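Local coordinates for DyP-type peroxidase (Thermobifida cellulosilytica, PDB 4GS1), which binds haem and, as a DyP-type peroxidase, probably uses hydrogen peroxide to oxidise dyes and other substrates, at residues L151-E156 against D166-A171. Sequence-based numbering, arbitrary orientation.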
loop_
_atom_site.group_PDB
_atom_site.type_symbol
_atom_site.label_atom_id
_atom_site.label_comp_id
_atom_site.label_asym_id
_atom_site.label_seq_id
_atom_site.Cartn_x
_atom_site.Cartn_y
_atom_site.Cartn_z
ATOM N N LEU B 151 10.649 5.857 13.127
ATOM C CA LEU B 151 10.558 4.397 13.106
ATOM C C LEU B 151 10.543 3.949 11.639
ATOM O O LEU B 151 9.833 4.528 10.816
ATOM C CB LEU B 151 9.304 3.878 13.814
ATOM C CG LEU B 151 9.253 3.991 15.338
ATOM C CD1 LEU B 151 7.905 3.483 15.850
ATOM C CD2 LEU B 151 10.397 3.196 15.958
ATOM N N GLN B 152 11.352 2.945 11.308
ATOM C CA GLN B 152 11.207 2.238 10.039
ATOM C C GLN B 152 10.700 0.858 10.425
ATOM O O GLN B 152 11.362 0.140 11.173
ATOM C CB GLN B 152 12.540 2.116 9.291
ATOM C CG GLN B 152 12.430 1.310 7.978
ATOM C CD GLN B 152 13.765 1.043 7.308
ATOM O OE1 GLN B 152 14.745 0.647 7.956
ATOM N NE2 GLN B 152 13.807 1.239 6.007
ATOM N N VAL B 153 9.516 0.497 9.944
ATOM C CA VAL B 153 8.950 -0.809 10.244
ATOM C C VAL B 153 8.835 -1.565 8.931
ATOM O O VAL B 153 8.322 -1.030 7.952
ATOM C CB VAL B 153 7.568 -0.687 10.921
ATOM C CG1 VAL B 153 7.153 -2.029 11.520
ATOM C CG2 VAL B 153 7.581 0.390 12.009
ATOM N N GLY B 154 9.325 -2.801 8.892
ATOM C CA GLY B 154 9.297 -3.557 7.655
ATOM C C GLY B 154 8.780 -4.965 7.873
ATOM O O GLY B 154 8.972 -5.536 8.936
ATOM N N ALA B 155 8.123 -5.521 6.865
ATOM C CA ALA B 155 7.678 -6.910 6.924
ATOM C C ALA B 155 7.380 -7.415 5.534
ATOM O O ALA B 155 7.192 -6.624 4.617
ATOM C CB ALA B 155 6.449 -7.043 7.811
ATOM N N GLU B 156 7.332 -8.733 5.378
ATOM C CA GLU B 156 7.048 -9.337 4.079
ATOM C C GLU B 156 5.538 -9.408 3.830
ATOM O O GLU B 156 5.100 -9.788 2.746
ATOM C CB GLU B 156 7.681 -10.738 4.013
ATOM C CG GLU B 156 7.624 -11.451 2.646
ATOM C CD GLU B 156 8.503 -10.811 1.578
ATOM O OE1 GLU B 156 9.381 -9.986 1.911
ATOM O OE2 GLU B 156 8.322 -11.150 0.387
ATOM N N ASP B 166 0.618 0.044 14.158
ATOM C CA ASP B 166 -0.405 0.589 15.054
ATOM C C ASP B 166 0.005 0.393 16.510
ATOM O O ASP B 166 -0.193 1.276 17.357
ATOM C CB ASP B 166 -1.779 -0.034 14.759
ATOM C CG ASP B 166 -2.362 0.429 13.419
ATOM O OD1 ASP B 166 -1.967 1.510 12.943
ATOM O OD2 ASP B 166 -3.216 -0.290 12.844
ATOM N N GLU B 167 0.595 -0.762 16.797
ATOM C CA GLU B 167 1.093 -1.037 18.141
ATOM C C GLU B 167 2.182 -0.044 18.571
ATOM O O GLU B 167 2.118 0.523 19.666
ATOM C CB GLU B 167 1.602 -2.481 18.236
ATOM C CG GLU B 167 2.275 -2.815 19.559
ATOM C CD GLU B 167 2.747 -4.259 19.632
ATOM O OE1 GLU B 167 2.108 -5.144 19.015
ATOM O OE2 GLU B 167 3.764 -4.509 20.308
ATOM N N LEU B 168 3.174 0.178 17.710
ATOM C CA LEU B 168 4.286 1.064 18.060
ATOM C C LEU B 168 3.863 2.523 18.222
ATOM O O LEU B 168 4.309 3.208 19.152
ATOM C CB LEU B 168 5.418 0.942 17.025
ATOM C CG LEU B 168 6.213 -0.364 17.084
ATOM C CD1 LEU B 168 6.902 -0.641 15.741
ATOM C CD2 LEU B 168 7.253 -0.309 18.192
ATOM N N VAL B 169 2.994 3.001 17.333
ATOM C CA VAL B 169 2.563 4.396 17.391
ATOM C C VAL B 169 1.706 4.645 18.630
ATOM O O VAL B 169 1.877 5.644 19.328
ATOM C CB VAL B 169 1.792 4.788 16.120
ATOM C CG1 VAL B 169 1.194 6.185 16.266
ATOM C CG2 VAL B 169 2.727 4.740 14.921
ATOM N N ALA B 170 0.806 3.714 18.920
ATOM C CA ALA B 170 -0.084 3.871 20.065
ATOM C C ALA B 170 0.688 3.767 21.377
ATOM O O ALA B 170 0.282 4.356 22.386
ATOM C CB ALA B 170 -1.192 2.843 20.016
ATOM N N ALA B 171 1.801 3.033 21.362
ATOM C CA ALA B 171 2.563 2.787 22.587
ATOM C C ALA B 171 3.166 4.055 23.184
ATOM O O ALA B 171 3.324 4.152 24.403
ATOM C CB ALA B 171 3.648 1.738 22.351
#
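L151 and V153 meet L168 in a buried, wholly apolar helix-on-sheet contact within the N-terminal ferredoxin-like half of the chain, where helix 158-172 packs on strand 149-155, an inner strand of a four-stranded antiparallel sheet. Alternation along the strand supplies two of the three groups: L151 and V153, two residues apart, both point toward the helix, and L168 points back. The backbones stay well separated, the nearest CA atoms, those of L151 and L168, being 8.7 Å apart, so side chains alone span the gap. CD1 of L151 lies 3.7 Å from L168 CB, touching the leucine at its root, and the two side chains cross at a slant. V153 instead meets L168 end to end, with CG2 3.9 Å from L168 CD1; V153 CG2 is the branch anti to the carbonyl carbon, while CG1 is anti to the backbone N (chi1 -167°). L168 thus contacts both strand residues through different parts of one side chain, and the joint surface buried is a modest 135 Å². Helix 66-90 packs beside the contact, W80 on L151 and H83 on L168, and W80 NE1 hydrogen-bonds to L168 O. Another part of helix 158-172 meets the second subunit, where D166 forms a salt bridge to R334 of that subunit. Between 151-156 and 166-171, methyl packing without hydrogen bonds implies hydrophobic burial free of directional constraint.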